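Local coordinates for protein lipolytic enzyme (PDB 2VPT) that is the catalytic domain of a cellulosomal family 3 carbohydrate esterase, an SGNH-type hydrolase classed as an acetylxylan esterase that removes acetyl groups from xylan, at residues F88-G93 and F124-Y129; Y157-S162 and A188-K193; Q70-I75 and S108-Q113. All coordinates share one frame; numbering follows the deposited sequence.

Contact 1: residues F88-G93 and F124-Y129; sequences FLWIGG and FVADYY
Trp90 turns NE1 onto the Tyr128 ring, 3.1 Å above its plane and over its centre. The pair is edge-to-face, indole edge toward phenol face, with planes at 52°. Trp90 CG, anti to the backbone N (chi1 -174°), carries the indole toward segment 124-129. One face of the five-membered ring takes Ala126 CB, 4.2 Å from its centroid, while Trp90 CZ2 and Tyr129 CD2 meet rim to rim at 3.9 Å. The phenol oxygen is gripped as well: Gly93 N donates to Tyr128 OH at 3.0 Å, and the hydroxyl also hydrogen-bonds Asp13 OD2, its stronger partner. Gly92, at the N-cap of the helix that follows, opens the Gly-x-Asn-Asp block of SGNH hydrolases, whose asparagine in relatives lines the oxyanion hole. Strands 86-90 and 122-126 run parallel in the central sheet. Leu89 N donates to Phe124 O at 2.8 Å, and Leu89 O accepts from Ala126 N at 3.0 Å. Where that pairing stops, water 1 bridges Ile91 N and Ala126 O. The Phe88 and Phe124 side chains run alongside each other, ring planes steeply inclined, CE1 of Phe88 3.7 Å from CD2 of Phe124; Phe88 also stacks on Trp191 of helix 181-203.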
loop_
_atom_site.group_PDB
_atom_site.type_symbol
_atom_site.label_atom_id
_atom_site.label_comp_id
_atom_site.label_asym_id
_atom_site.label_seq_id
_atom_site.Cartn_x
_atom_site.Cartn_y
_atom_site.Cartn_z
ATOM N N PHE A 88 -10.580 6.136 13.380
ATOM C CA PHE A 88 -9.418 6.985 13.523
ATOM C C PHE A 88 -9.301 7.764 12.221
ATOM O O PHE A 88 -8.839 7.220 11.212
ATOM C CB PHE A 88 -8.130 6.170 13.708
ATOM C CG PHE A 88 -7.959 5.487 15.043
ATOM C CD1 PHE A 88 -8.722 5.784 16.157
ATOM C CD2 PHE A 88 -6.950 4.540 15.169
ATOM C CE1 PHE A 88 -8.475 5.135 17.375
ATOM C CE2 PHE A 88 -6.711 3.893 16.381
ATOM C CZ PHE A 88 -7.469 4.206 17.472
ATOM N N LEU A 89 -9.714 9.028 12.226
ATOM C CA LEU A 89 -9.749 9.835 11.004
ATOM C C LEU A 89 -8.554 10.787 10.962
ATOM O O LEU A 89 -8.320 11.556 11.887
ATOM C CB LEU A 89 -11.072 10.612 10.949
ATOM C CG LEU A 89 -11.281 11.488 9.716
ATOM C CD1 LEU A 89 -11.366 10.637 8.458
ATOM C CD2 LEU A 89 -12.519 12.344 9.862
ATOM N N TRP A 90 -7.811 10.747 9.871
ATOM C CA TRP A 90 -6.632 11.578 9.699
ATOM C C TRP A 90 -6.609 12.005 8.242
ATOM O O TRP A 90 -6.162 11.256 7.363
ATOM C CB TRP A 90 -5.370 10.799 10.111
ATOM C CG TRP A 90 -4.119 11.610 10.110
ATOM C CD1 TRP A 90 -4.011 12.964 9.976
ATOM C CD2 TRP A 90 -2.782 11.121 10.252
ATOM N NE1 TRP A 90 -2.698 13.340 10.004
ATOM C CE2 TRP A 90 -1.919 12.228 10.198
ATOM C CE3 TRP A 90 -2.229 9.853 10.431
ATOM C CZ2 TRP A 90 -0.546 12.099 10.306
ATOM C CZ3 TRP A 90 -0.860 9.739 10.547
ATOM C CH2 TRP A 90 -0.039 10.847 10.485
ATOM N N ILE A 91 -7.108 13.218 7.978
ATOM C CA ILE A 91 -7.397 13.615 6.601
ATOM C C ILE A 91 -7.375 15.128 6.432
ATOM O O ILE A 91 -7.563 15.880 7.393
ATOM C CB ILE A 91 -8.770 13.031 6.196
ATOM C CG1 ILE A 91 -8.957 12.931 4.677
ATOM C CG2 ILE A 91 -9.905 13.777 6.862
ATOM C CD1 ILE A 91 -8.053 11.922 3.986
ATOM N N GLY A 92 -7.100 15.563 5.202
ATOM C CA GLY A 92 -7.210 16.975 4.807
ATOM C C GLY A 92 -5.923 17.607 4.355
ATOM O O GLY A 92 -5.935 18.693 3.778
ATOM N N GLY A 93 -4.799 16.942 4.573
ATOM C CA GLY A 93 -3.533 17.456 4.120
ATOM C C GLY A 93 -3.500 17.602 2.610
ATOM O O GLY A 93 -2.913 18.548 2.087
ATOM N N PHE A 124 -12.197 9.659 16.478
ATOM C CA PHE A 124 -10.986 10.411 16.763
ATOM C C PHE A 124 -10.550 11.114 15.497
ATOM O O PHE A 124 -10.538 10.513 14.427
ATOM C CB PHE A 124 -9.879 9.474 17.252
ATOM C CG PHE A 124 -10.153 8.878 18.597
ATOM C CD1 PHE A 124 -9.810 9.564 19.732
ATOM C CD2 PHE A 124 -10.798 7.662 18.733
ATOM C CE1 PHE A 124 -10.061 9.047 20.983
ATOM C CE2 PHE A 124 -11.062 7.139 19.996
ATOM C CZ PHE A 124 -10.685 7.839 21.115
ATOM N N VAL A 125 -10.208 12.391 15.633
ATOM C CA VAL A 125 -9.776 13.230 14.518
ATOM C C VAL A 125 -8.392 13.768 14.829
ATOM O O VAL A 125 -8.208 14.434 15.853
ATOM C CB VAL A 125 -10.756 14.387 14.278
ATOM C CG1 VAL A 125 -10.248 15.277 13.134
ATOM C CG2 VAL A 125 -12.157 13.830 13.961
ATOM N N ALA A 126 -7.434 13.498 13.943
ATOM C CA ALA A 126 -6.044 13.912 14.110
ATOM C C ALA A 126 -5.654 15.127 13.271
ATOM O O ALA A 126 -6.160 15.319 12.163
ATOM C CB ALA A 126 -5.116 12.760 13.760
ATOM N N ASP A 127 -4.737 15.932 13.803
ATOM C CA ASP A 127 -3.963 16.849 12.971
ATOM C C ASP A 127 -2.657 16.184 12.495
ATOM O O ASP A 127 -2.478 14.973 12.698
ATOM C CB ASP A 127 -3.778 18.223 13.645
ATOM C CG ASP A 127 -2.824 18.222 14.810
ATOM O OD1 ASP A 127 -2.331 17.153 15.214
ATOM O OD2 ASP A 127 -2.560 19.341 15.324
ATOM N N TYR A 128 -1.779 16.931 11.832
ATOM C CA TYR A 128 -0.573 16.392 11.217
ATOM C C TYR A 128 0.693 16.773 11.966
ATOM O O TYR A 128 0.782 17.817 12.610
ATOM C CB TYR A 128 -0.456 16.883 9.760
ATOM C CG TYR A 128 -1.452 16.257 8.821
ATOM C CD1 TYR A 128 -1.062 15.278 7.937
ATOM C CD2 TYR A 128 -2.793 16.655 8.804
ATOM C CE1 TYR A 128 -1.970 14.702 7.056
ATOM C CE2 TYR A 128 -3.697 16.076 7.940
ATOM C CZ TYR A 128 -3.283 15.085 7.077
ATOM O OH TYR A 128 -4.196 14.520 6.198
ATOM N N TYR A 129 1.699 15.915 11.857
ATOM C CA TYR A 129 3.060 16.308 12.205
ATOM C C TYR A 129 3.401 17.541 11.352
ATOM O O TYR A 129 2.887 17.701 10.248
ATOM C CB TYR A 129 4.040 15.150 11.970
ATOM C CG TYR A 129 4.013 14.581 10.575
ATOM C CD1 TYR A 129 4.887 15.044 9.607
ATOM C CD2 TYR A 129 3.085 13.599 10.214
ATOM C CE1 TYR A 129 4.860 14.550 8.319
ATOM C CE2 TYR A 129 3.043 13.098 8.924
ATOM C CZ TYR A 129 3.937 13.572 7.979
ATOM O OH TYR A 129 3.925 13.073 6.688
HETATM O O HOH W 1 -8.070 14.806 10.205
#

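Contact 2: residues Y157-S162 and A188-K193; sequences YFVKLS and ANIWYK
Val159 and Leu161 press methyl groups onto the same face of the Trp191 indole. CG1 of Val159 lies over the six-membered ring, 4.3 Å from its centroid, and CD2 of Leu161 over the five-membered ring at 4.1 Å, both CH-pi contacts offset toward the rim. CD2 of Leu161 also meets CG2 of Ile190 at 3.8 Å, making it the methyl wedged between the two helix residues. This is the close-packed part, where the long C-terminal helix 181-203 packs on the central sheet of the alpha/beta/alpha sandwich at the end of strand 156-159; the indole also stacks with Tyr27. An inverse gamma turn centred on Lys160, closed by a weak bond from Leu161 N to Val159 O, is consistent with both side chains reaching the indole. Toward solvent the contact thins. Ile190 borders backbone there, CG2 lying 3.5 Å from Lys160 O and CD1 3.7 Å from Leu161 O. The Lys160 side chain leads away from the helix, its four torsions near 180°, and Lys193 forms a salt bridge with Glu163. With methyl groups and an indole face doing the work, the segments cohere through burial of apolar surface, and the charged groups stay at the margin.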
loop_
_atom_site.group_PDB
_atom_site.type_symbol
_atom_site.label_atom_id
_atom_site.label_comp_id
_atom_site.label_asym_id
_atom_site.label_seq_id
_atom_site.Cartn_x
_atom_site.Cartn_y
_atom_site.Cartn_z
ATOM N N TYR A 157 -13.166 13.232 19.434
ATOM C CA TYR A 157 -12.021 13.567 20.260
ATOM C C TYR A 157 -10.846 13.913 19.373
ATOM O O TYR A 157 -10.639 13.271 18.345
ATOM C CB TYR A 157 -11.666 12.366 21.162
ATOM C CG TYR A 157 -12.851 11.911 21.978
ATOM C CD1 TYR A 157 -13.166 12.544 23.179
ATOM C CD2 TYR A 157 -13.685 10.895 21.534
ATOM C CE1 TYR A 157 -14.269 12.151 23.923
ATOM C CE2 TYR A 157 -14.799 10.492 22.271
ATOM C CZ TYR A 157 -15.086 11.134 23.460
ATOM O OH TYR A 157 -16.188 10.749 24.205
ATOM N N PHE A 158 -10.085 14.921 19.769
ATOM C CA PHE A 158 -8.941 15.414 19.025
ATOM C C PHE A 158 -7.683 14.657 19.414
ATOM O O PHE A 158 -7.403 14.434 20.588
ATOM C CB PHE A 158 -8.767 16.922 19.303
ATOM C CG PHE A 158 -7.579 17.552 18.632
ATOM C CD1 PHE A 158 -7.385 17.462 17.260
ATOM C CD2 PHE A 158 -6.670 18.275 19.372
ATOM C CE1 PHE A 158 -6.291 18.064 16.671
ATOM C CE2 PHE A 158 -5.588 18.880 18.784
ATOM C CZ PHE A 158 -5.393 18.771 17.428
ATOM N N VAL A 159 -6.908 14.268 18.414
ATOM C CA VAL A 159 -5.622 13.620 18.604
ATOM C C VAL A 159 -4.553 14.557 18.064
ATOM O O VAL A 159 -4.440 14.777 16.851
ATOM C CB VAL A 159 -5.573 12.256 17.898
ATOM C CG1 VAL A 159 -4.184 11.623 18.056
ATOM C CG2 VAL A 159 -6.692 11.344 18.435
ATOM N N LYS A 160 -3.792 15.152 18.977
ATOM C CA LYS A 160 -2.824 16.172 18.604
ATOM C C LYS A 160 -1.497 15.572 18.152
ATOM O O LYS A 160 -0.482 15.670 18.834
ATOM C CB LYS A 160 -2.601 17.133 19.784
ATOM C CG LYS A 160 -1.860 18.403 19.399
ATOM C CD LYS A 160 -1.758 19.387 20.553
ATOM C CE LYS A 160 -0.672 20.398 20.347
ATOM N NZ LYS A 160 -0.814 21.542 21.299
ATOM N N LEU A 161 -1.492 14.968 16.969
ATOM C CA LEU A 161 -0.257 14.448 16.400
ATOM C C LEU A 161 0.811 15.523 16.219
ATOM O O LEU A 161 2.018 15.233 16.208
ATOM C CB LEU A 161 -0.524 13.725 15.071
ATOM C CG LEU A 161 -1.486 12.534 15.146
ATOM C CD1 LEU A 161 -1.636 11.874 13.794
ATOM C CD2 LEU A 161 -1.029 11.516 16.192
ATOM N N SER A 162 0.379 16.780 16.085
ATOM C CA SER A 162 1.326 17.888 15.951
ATOM C C SER A 162 2.182 18.151 17.190
ATOM O O SER A 162 3.151 18.911 17.092
ATOM C CB SER A 162 0.600 19.174 15.567
ATOM O OG SER A 162 -0.344 19.551 16.550
ATOM N N ALA A 188 2.317 6.758 16.541
ATOM C CA ALA A 188 1.590 5.705 17.242
ATOM C C ALA A 188 1.479 5.981 18.744
ATOM O O ALA A 188 0.440 5.754 19.352
ATOM C CB ALA A 188 2.265 4.363 17.024
ATOM N N ASN A 189 2.570 6.465 19.327
ATOM C CA ASN A 189 2.552 6.781 20.761
ATOM C C ASN A 189 1.595 7.896 21.126
ATOM O O ASN A 189 0.979 7.859 22.188
ATOM C CB ASN A 189 3.967 6.982 21.285
ATOM C CG ASN A 189 4.636 5.633 21.586
ATOM O OD1 ASN A 189 5.261 5.036 20.734
ATOM N ND2 ASN A 189 4.416 5.125 22.792
ATOM N N ILE A 190 1.409 8.856 20.214
ATOM C CA ILE A 190 0.466 9.944 20.450
ATOM C C ILE A 190 -0.975 9.443 20.274
ATOM O O ILE A 190 -1.843 9.754 21.077
ATOM C CB ILE A 190 0.771 11.161 19.569
ATOM C CG1 ILE A 190 2.187 11.694 19.841
ATOM C CG2 ILE A 190 -0.274 12.262 19.792
ATOM C CD1 ILE A 190 2.708 12.650 18.795
ATOM N N TRP A 191 -1.252 8.639 19.242
ATOM C CA TRP A 191 -2.558 8.008 19.174
ATOM C C TRP A 191 -2.867 7.265 20.477
ATOM O O TRP A 191 -3.979 7.349 20.993
ATOM C CB TRP A 191 -2.647 6.990 18.030
ATOM C CG TRP A 191 -2.818 7.567 16.631
ATOM C CD1 TRP A 191 -1.849 7.697 15.699
ATOM C CD2 TRP A 191 -4.029 8.059 16.025
ATOM N NE1 TRP A 191 -2.369 8.240 14.538
ATOM C CE2 TRP A 191 -3.705 8.460 14.719
ATOM C CE3 TRP A 191 -5.352 8.189 16.455
ATOM C CZ2 TRP A 191 -4.659 9.001 13.841
ATOM C CZ3 TRP A 191 -6.294 8.725 15.590
ATOM C CH2 TRP A 191 -5.943 9.112 14.297
ATOM N N TYR A 192 -1.901 6.485 20.973
ATOM C CA TYR A 192 -2.110 5.745 22.209
ATOM C C TYR A 192 -2.489 6.694 23.347
ATOM O O TYR A 192 -3.481 6.484 24.026
ATOM C CB TYR A 192 -0.870 4.917 22.548
ATOM C CG TYR A 192 -1.021 4.091 23.813
ATOM C CD1 TYR A 192 -1.477 2.783 23.759
ATOM C CD2 TYR A 192 -0.726 4.633 25.055
ATOM C CE1 TYR A 192 -1.614 2.028 24.907
ATOM C CE2 TYR A 192 -0.849 3.885 26.204
ATOM C CZ TYR A 192 -1.311 2.595 26.126
ATOM O OH TYR A 192 -1.436 1.846 27.284
ATOM N N LYS A 193 -1.683 7.726 23.531
ATOM C CA LYS A 193 -1.936 8.728 24.582
ATOM C C LYS A 193 -3.378 9.229 24.584
ATOM O O LYS A 193 -4.036 9.303 25.624
ATOM C CB LYS A 193 -0.950 9.882 24.430
ATOM C CG LYS A 193 -1.219 11.091 25.331
ATOM C CD LYS A 193 -0.172 12.158 25.122
ATOM C CE LYS A 193 -0.548 13.428 25.872
ATOM N NZ LYS A 193 0.432 14.500 25.675
#

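Contact 3: residues Q70-I75 and S108-Q113; sequences QIASNI and SNLIDQ
Leu110 spreads its two methyl groups over the flank of helix 68-82. CD2 touches Ile71 CG2 at 4.0 Å, while CD1 settles against the Ala72 backbone, 4.0 Å from its CA, and reaches CG2 of Ile75 at 4.1 Å. Leu110 CG, anti to the backbone N (chi1 175°), carries this fork out toward helix 68-82. The small Ala72 side chain suits the close approach: its CA lies 6.0 Å from that of Leu110. Further in, Ile71 and Leu110 both touch Ile91, and Ile71 and Ile75 also rest on Val11 of strand 5-12, so the cluster continues into the layer between helices and sheet.

Helices 68-82 and 104-117 are neighbours on one side of the alpha/beta/alpha sandwich of the SGNH fold, running nearly parallel (13°) with segment axes 10.3 Å apart. Helix 68-82 leads into strand 86-90 and helix 104-117 into strand 122-126, the repeating pattern of beta-alpha-beta crossovers.

Outward, Gln113 reaches across with its chain extended. NE2 donates to Ala72 O at 2.9 Å, almost straight (171°), and approaches in the carbonyl plane on a lone pair, with the oxygen close to the plane of the amide. The same NE2 also bonds Asn76 OD1, its stronger partner; two acceptors on one NH2 are consistent with the amide being held in this rotation. With the group turned this way, OE1 comes against Ala72 CB at 3.4 Å and NE2 lies beside Ile75 CG2.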
loop_
_atom_site.group_PDB
_atom_site.type_symbol
_atom_site.label_atom_id
_atom_site.label_comp_id
_atom_site.label_asym_id
_atom_site.label_seq_id
_atom_site.Cartn_x
_atom_site.Cartn_y
_atom_site.Cartn_z
ATOM N N GLN A 70 -13.146 13.016 -1.377
ATOM C CA GLN A 70 -13.027 11.659 -1.888
ATOM C C GLN A 70 -13.353 10.627 -0.805
ATOM O O GLN A 70 -14.037 9.649 -1.055
ATOM C CB GLN A 70 -11.640 11.429 -2.455
ATOM C CG GLN A 70 -11.321 12.270 -3.652
ATOM C CD GLN A 70 -9.936 11.946 -4.096
ATOM O OE1 GLN A 70 -8.973 12.398 -3.509
ATOM N NE2 GLN A 70 -9.821 11.061 -5.081
ATOM N N ILE A 71 -12.854 10.860 0.402
ATOM C CA ILE A 71 -13.251 10.057 1.544
ATOM C C ILE A 71 -14.771 10.137 1.737
ATOM O O ILE A 71 -15.436 9.111 1.872
ATOM C CB ILE A 71 -12.535 10.501 2.835
ATOM C CG1 ILE A 71 -11.020 10.278 2.715
ATOM C CG2 ILE A 71 -13.103 9.779 4.048
ATOM C CD1 ILE A 71 -10.533 8.800 2.724
ATOM N N ALA A 72 -15.326 11.351 1.733
ATOM C CA ALA A 72 -16.757 11.536 1.991
ATOM C C ALA A 72 -17.625 10.805 0.957
ATOM O O ALA A 72 -18.724 10.309 1.275
ATOM C CB ALA A 72 -17.110 13.042 1.996
ATOM N N SER A 73 -17.127 10.749 -0.274
ATOM C CA SER A 73 -17.844 10.114 -1.361
ATOM C C SER A 73 -18.038 8.603 -1.159
ATOM O O SER A 73 -18.961 8.011 -1.724
ATOM C CB SER A 73 -17.108 10.414 -2.661
ATOM O OG SER A 73 -17.910 10.178 -3.792
ATOM N N ASN A 74 -17.185 7.976 -0.342
ATOM C CA ASN A 74 -17.201 6.525 -0.176
ATOM C C ASN A 74 -17.381 6.021 1.254
ATOM O O ASN A 74 -17.719 4.855 1.439
ATOM C CB ASN A 74 -15.915 5.947 -0.759
ATOM C CG ASN A 74 -15.771 6.274 -2.204
ATOM O OD1 ASN A 74 -16.532 5.769 -3.041
ATOM N ND2 ASN A 74 -14.854 7.172 -2.523
ATOM N N ILE A 75 -17.190 6.870 2.255
ATOM C CA ILE A 75 -17.108 6.381 3.633
ATOM C C ILE A 75 -18.422 5.758 4.139
ATOM O O ILE A 75 -18.403 4.879 4.997
ATOM C CB ILE A 75 -16.622 7.490 4.568
ATOM C CG1 ILE A 75 -16.136 6.903 5.906
ATOM C CG2 ILE A 75 -17.684 8.566 4.728
ATOM C CD1 ILE A 75 -15.328 7.888 6.739
ATOM N N SER A 108 -15.551 19.418 8.834
ATOM C CA SER A 108 -16.709 19.539 9.707
ATOM C C SER A 108 -17.861 18.710 9.172
ATOM O O SER A 108 -18.515 17.978 9.908
ATOM C CB SER A 108 -17.133 21.014 9.801
ATOM O OG SER A 108 -18.216 21.171 10.714
ATOM N N ASN A 109 -18.113 18.830 7.870
ATOM C CA ASN A 109 -19.193 18.088 7.240
ATOM C C ASN A 109 -18.951 16.577 7.236
ATOM O O ASN A 109 -19.884 15.799 7.378
ATOM C CB ASN A 109 -19.441 18.585 5.805
ATOM C CG ASN A 109 -20.006 19.982 5.763
ATOM O OD1 ASN A 109 -20.511 20.496 6.770
ATOM N ND2 ASN A 109 -19.899 20.617 4.605
ATOM N N LEU A 110 -17.695 16.175 7.039
ATOM C CA LEU A 110 -17.351 14.756 7.077
ATOM C C LEU A 110 -17.580 14.150 8.463
ATOM O O LEU A 110 -18.088 13.048 8.563
ATOM C CB LEU A 110 -15.904 14.563 6.608
ATOM C CG LEU A 110 -15.353 13.131 6.704
ATOM C CD1 LEU A 110 -16.223 12.150 5.924
ATOM C CD2 LEU A 110 -13.933 13.117 6.171
ATOM N N ILE A 111 -17.228 14.877 9.516
ATOM C CA ILE A 111 -17.502 14.427 10.885
ATOM C C ILE A 111 -19.003 14.221 11.070
ATOM O O ILE A 111 -19.446 13.188 11.550
ATOM C CB ILE A 111 -16.944 15.423 11.933
ATOM C CG1 ILE A 111 -15.400 15.410 11.907
ATOM C CG2 ILE A 111 -17.483 15.111 13.345
ATOM C CD1 ILE A 111 -14.769 16.609 12.581
ATOM N N ASP A 112 -19.791 15.210 10.654
ATOM C CA ASP A 112 -21.248 15.104 10.764
ATOM C C ASP A 112 -21.776 13.902 9.995
ATOM O O ASP A 112 -22.638 13.174 10.475
ATOM C CB ASP A 112 -21.944 16.360 10.229
ATOM C CG ASP A 112 -21.711 17.596 11.094
ATOM O OD1 ASP A 112 -21.150 17.479 12.201
ATOM O OD2 ASP A 112 -22.099 18.699 10.641
ATOM N N GLN A 113 -21.239 13.698 8.798
ATOM C CA GLN A 113 -21.648 12.588 7.947
ATOM C C GLN A 113 -21.404 11.228 8.595
ATOM O O GLN A 113 -22.243 10.341 8.545
ATOM C CB GLN A 113 -20.905 12.663 6.615
ATOM C CG GLN A 113 -21.266 11.557 5.638
ATOM C CD GLN A 113 -20.439 11.629 4.356
ATOM O OE1 GLN A 113 -19.838 12.647 4.056
ATOM N NE2 GLN A 113 -20.409 10.544 3.607
#

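How the contacts relate
Contact 1 lies near the middle of the domain, its centre about 5 Å from the centre of the chain, and the other two flank it. Contact 2, with its centre about 9 Å from that of contact 1, joins it through the sheet: Val125 O and Val159 N are 2.9 Å apart, and Asp127 OD2 lies 2.5 Å from Ser162 OG, both probable hydrogen bonds. Contact 3 meets contact 1 from the other side, Ile71 CG1 reaching Ile91 CD1 at 3.6 Å. Contacts 2 and 3, centres about 21 Å apart, do not touch. The Tyr129 side chain lies near the likely catalytic triad Ser14, His178 and Asp175, whereas the calcium ion is about 12 Å from the Phe88 side chain.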